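Local coordinates for protein staphylococcus aureus CymR (Staphylococcus aureus, PDB 3T8R) that regulates transcription in stress resistance and the oxidative response as a thiol-based oxidation sensor of the Rrf2 family, and forms a dimer, at the interface of chains A and B. Numbering follows the deposited sequence. Chains: chain A/B, Staphylococcus aureus CymR.

Contact 1: the interface of chains A and B. Residues chain A 79, 117-118, 121; chain B 106, 109-110.
A:Val117 meets B:Leu106 and B:Met110 where the long helices 101-119 of the two chains pack together. This is part of the dimer interface of an Rrf2-type regulator, a family in which each chain carries a winged helix-turn-helix domain and a long dimerisation helix. The methyl CG1 of A:Val117 does most of the touching. CG1 of A:Val117 stands anti to the backbone N (chi1 171°) and lies 3.7 Å from CG of B:Met110. CG1 of A:Val117 also reaches CD1 of B:Leu106 at 3.8 Å, the two side chains running antiparallel alongside each other. The other methyl of A:Val117, CG2, faces the backbone O of B:Arg109. Next to this, CD2 of A:Leu118 lies 3.8 Å from the thioether sulfur SD of B:Met110. B:Leu106 forks over chain A. Its CD1 faces A:Val117 and A:Thr121, and its CD2 faces A:Leu118 and CB of A:Ala79, at the start of helix 79-87. At the polar rim, NH1 of B:Arg109 donates a hydrogen bond to the hydroxyl OG1 of A:Thr121 at 2.9 Å. The bond is bent, 131° at the hydrogen, and OG1 sits 33° out of the guanidinium plane. OG1 of A:Thr121 in turn donates to the backbone O of A:Val117 at 2.7 Å. This second bond probably sets the rotation of the hydroxyl, whose oxygen also accepts from the arginine. CD1 of B:Leu106 lies over one guanidinium face, offset toward its rim.

Contact 2: the interface of chains A and B. Residues chain A 12, 37-38; chain B 96, 98.
B:Ile96 packs against the phenol end of A:Tyr12, a residue of helix 8-21. Two branches of the isoleucine do the touching. The methyl CG2 of B:Ile96 comes to 3.5 Å from the hydroxyl OH of A:Tyr12, and CD1 of B:Ile96 lies 4.0 Å from ring carbon CZ of A:Tyr12. The isoleucine meets the tyrosine at a slant. Chi1 of -68° puts CG2 anti to the backbone N, and the extended chi2 of 172° carries CD1 out to the ring. Beside this pair, CB of B:Ser98 rests 3.8 Å from CA of A:Asn38, just after helix 31-37. The amide nitrogen ND2 of A:Asn38 also lies near this CB, and the backbone O of A:Glu37 approaches the same CB. The polar rim is built round water 1. Water 1 O lies in the plane of the A:Tyr12 ring, at its edge, 2.8 Å from OH of A:Tyr12. Water 1 O is also hydrogen-bonded to the backbone O of A:Asn38 at 2.9 Å. From the other chain, OG of B:Ser98 reaches water 1 O at 2.6 Å. The water thus joins three protein oxygens across the interface. The direct bond from OG of B:Ser98 to O of A:Asn38 is weak, at 3.5 Å, so the polar link across the contact appears to run largely through the water. The site joins the loop of chain B to the winged helix-turn-helix domain of chain A, and may steady the placing of that DNA-binding domain in the dimer.

Contact 1: the interface of chains A and B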
loop_
_atom_site.group_PDB
_atom_site.type_symbol
_atom_site.label_atom_id
_atom_site.label_comp_id
_atom_site.label_asym_id
_atom_site.label_seq_id
_atom_site.Cartn_x
_atom_site.Cartn_y
_atom_site.Cartn_z
ATOM N N ALA A 79 -8.699 12.345 -5.079
ATOM C CA ALA A 79 -8.022 11.997 -3.838
ATOM C C ALA A 79 -6.528 11.909 -4.109
ATOM O O ALA A 79 -5.697 12.302 -3.284
ATOM C CB ALA A 79 -8.553 10.698 -3.325
ATOM N N VAL A 117 -7.086 3.641 -8.021
ATOM C CA VAL A 117 -8.189 3.907 -7.105
ATOM C C VAL A 117 -8.195 5.384 -6.710
ATOM O O VAL A 117 -9.227 6.043 -6.746
ATOM C CB VAL A 117 -8.129 3.005 -5.842
ATOM C CG1 VAL A 117 -9.161 3.445 -4.813
ATOM C CG2 VAL A 117 -8.362 1.556 -6.223
ATOM N N LEU A 118 -7.032 5.892 -6.341
ATOM C CA LEU A 118 -6.914 7.267 -5.862
ATOM C C LEU A 118 -7.211 8.290 -6.943
ATOM O O LEU A 118 -7.868 9.300 -6.683
ATOM C CB LEU A 118 -5.515 7.497 -5.297
ATOM C CG LEU A 118 -5.333 7.002 -3.872
ATOM C CD1 LEU A 118 -3.894 7.183 -3.429
ATOM C CD2 LEU A 118 -6.270 7.777 -2.963
ATOM N N THR A 121 -11.006 8.598 -7.981
ATOM C CA THR A 121 -11.926 8.951 -6.909
ATOM C C THR A 121 -11.930 10.468 -6.772
ATOM O O THR A 121 -10.915 11.051 -6.397
ATOM C CB THR A 121 -11.509 8.327 -5.570
ATOM O OG1 THR A 121 -11.548 6.898 -5.678
ATOM C CG2 THR A 121 -12.453 8.762 -4.453
ATOM N N LEU B 106 -12.497 4.429 1.180
ATOM C CA LEU B 106 -11.453 4.623 0.178
ATOM C C LEU B 106 -10.234 3.748 0.473
ATOM O O LEU B 106 -9.715 3.078 -0.418
ATOM C CB LEU B 106 -11.034 6.093 0.124
ATOM C CG LEU B 106 -9.908 6.400 -0.866
ATOM C CD1 LEU B 106 -10.321 6.036 -2.278
ATOM C CD2 LEU B 106 -9.539 7.880 -0.769
ATOM N N ARG B 109 -10.929 0.260 -0.351
ATOM C CA ARG B 109 -10.872 0.070 -1.799
ATOM C C ARG B 109 -9.432 -0.100 -2.272
ATOM O O ARG B 109 -9.148 -0.933 -3.132
ATOM C CB ARG B 109 -11.539 1.234 -2.540
ATOM C CG ARG B 109 -12.997 0.995 -2.904
ATOM C CD ARG B 109 -13.521 2.086 -3.864
ATOM N NE ARG B 109 -13.711 3.364 -3.177
ATOM C CZ ARG B 109 -13.600 4.560 -3.750
ATOM N NH1 ARG B 109 -13.300 4.668 -5.040
ATOM N NH2 ARG B 109 -13.789 5.653 -3.028
ATOM N N MET B 110 -8.529 0.693 -1.714
ATOM C CA MET B 110 -7.117 0.593 -2.060
ATOM C C MET B 110 -6.560 -0.761 -1.636
ATOM O O MET B 110 -5.943 -1.455 -2.428
ATOM C CB MET B 110 -6.334 1.734 -1.422
ATOM C CG MET B 110 -6.692 3.085 -2.024
ATOM S SD MET B 110 -6.124 4.476 -1.034
ATOM C CE MET B 110 -4.494 3.882 -0.572
#

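Contact 2: the interface of chains A and B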
loop_
_atom_site.group_PDB
_atom_site.type_symbol
_atom_site.label_atom_id
_atom_site.label_comp_id
_atom_site.label_asym_id
_atom_site.label_seq_id
_atom_site.Cartn_x
_atom_site.Cartn_y
_atom_site.Cartn_z
ATOM N N TYR A 12 -4.904 13.329 6.745
ATOM C CA TYR A 12 -5.571 14.473 7.373
ATOM C C TYR A 12 -5.890 15.560 6.358
ATOM O O TYR A 12 -6.909 16.213 6.466
ATOM C CB TYR A 12 -4.774 15.014 8.555
ATOM C CG TYR A 12 -4.874 14.109 9.766
ATOM C CD1 TYR A 12 -6.078 13.968 10.442
ATOM C CD2 TYR A 12 -3.783 13.388 10.214
ATOM C CE1 TYR A 12 -6.192 13.131 11.548
ATOM C CE2 TYR A 12 -3.882 12.548 11.324
ATOM C CZ TYR A 12 -5.094 12.430 11.983
ATOM O OH TYR A 12 -5.213 11.608 13.088
ATOM N N GLU A 37 -12.435 19.151 15.234
ATOM C CA GLU A 37 -13.216 18.022 14.721
ATOM C C GLU A 37 -12.376 16.769 14.472
ATOM O O GLU A 37 -12.894 15.653 14.530
ATOM C CB GLU A 37 -13.949 18.406 13.435
ATOM C CG GLU A 37 -15.076 19.402 13.626
ATOM C CD GLU A 37 -15.852 19.624 12.346
ATOM O OE1 GLU A 37 -15.514 18.974 11.331
ATOM O OE2 GLU A 37 -16.798 20.441 12.353
ATOM N N ASN A 38 -11.087 16.952 14.200
ATOM C CA ASN A 38 -10.211 15.840 13.810
ATOM C C ASN A 38 -9.049 15.541 14.754
ATOM O O ASN A 38 -8.138 14.774 14.427
ATOM C CB ASN A 38 -9.700 16.071 12.393
ATOM C CG ASN A 38 -10.815 16.052 11.383
ATOM O OD1 ASN A 38 -11.265 17.091 10.912
ATOM N ND2 ASN A 38 -11.295 14.857 11.069
ATOM N N ILE B 96 -8.135 5.575 12.234
ATOM C CA ILE B 96 -8.175 6.888 12.863
ATOM C C ILE B 96 -9.640 7.226 13.058
ATOM O O ILE B 96 -10.380 7.396 12.091
ATOM C CB ILE B 96 -7.513 7.951 11.978
ATOM C CG1 ILE B 96 -6.009 7.692 11.875
ATOM C CG2 ILE B 96 -7.798 9.349 12.520
ATOM C CD1 ILE B 96 -5.291 8.576 10.867
ATOM N N SER B 98 -11.487 9.697 13.773
ATOM C CA SER B 98 -12.112 10.903 13.233
ATOM C C SER B 98 -12.374 10.842 11.722
ATOM O O SER B 98 -13.182 11.608 11.202
ATOM C CB SER B 98 -11.300 12.160 13.594
ATOM O OG SER B 98 -9.928 12.026 13.247
HETATM O O HOH W 1 -7.592 11.970 14.436
#

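Contacts 1 and 2 lie about 18 Å apart, measured between the centres of their C-alpha atoms. They share no residue. On chain B they are close in sequence: contact 2 uses the loop just before helix 101-119, and contact 1 uses that helix itself. On chain A, contact 1 uses helices 79-87 and 101-119 and A:Thr121, two residues past the latter; contact 2 uses helix 8-21, the end of helix 31-37 and loop residue A:Asn38. The two-fold axis repeats each contact with the chains exchanged. The shared stretch of chain B may tie the helix pairing to the placing of the DNA-binding domains.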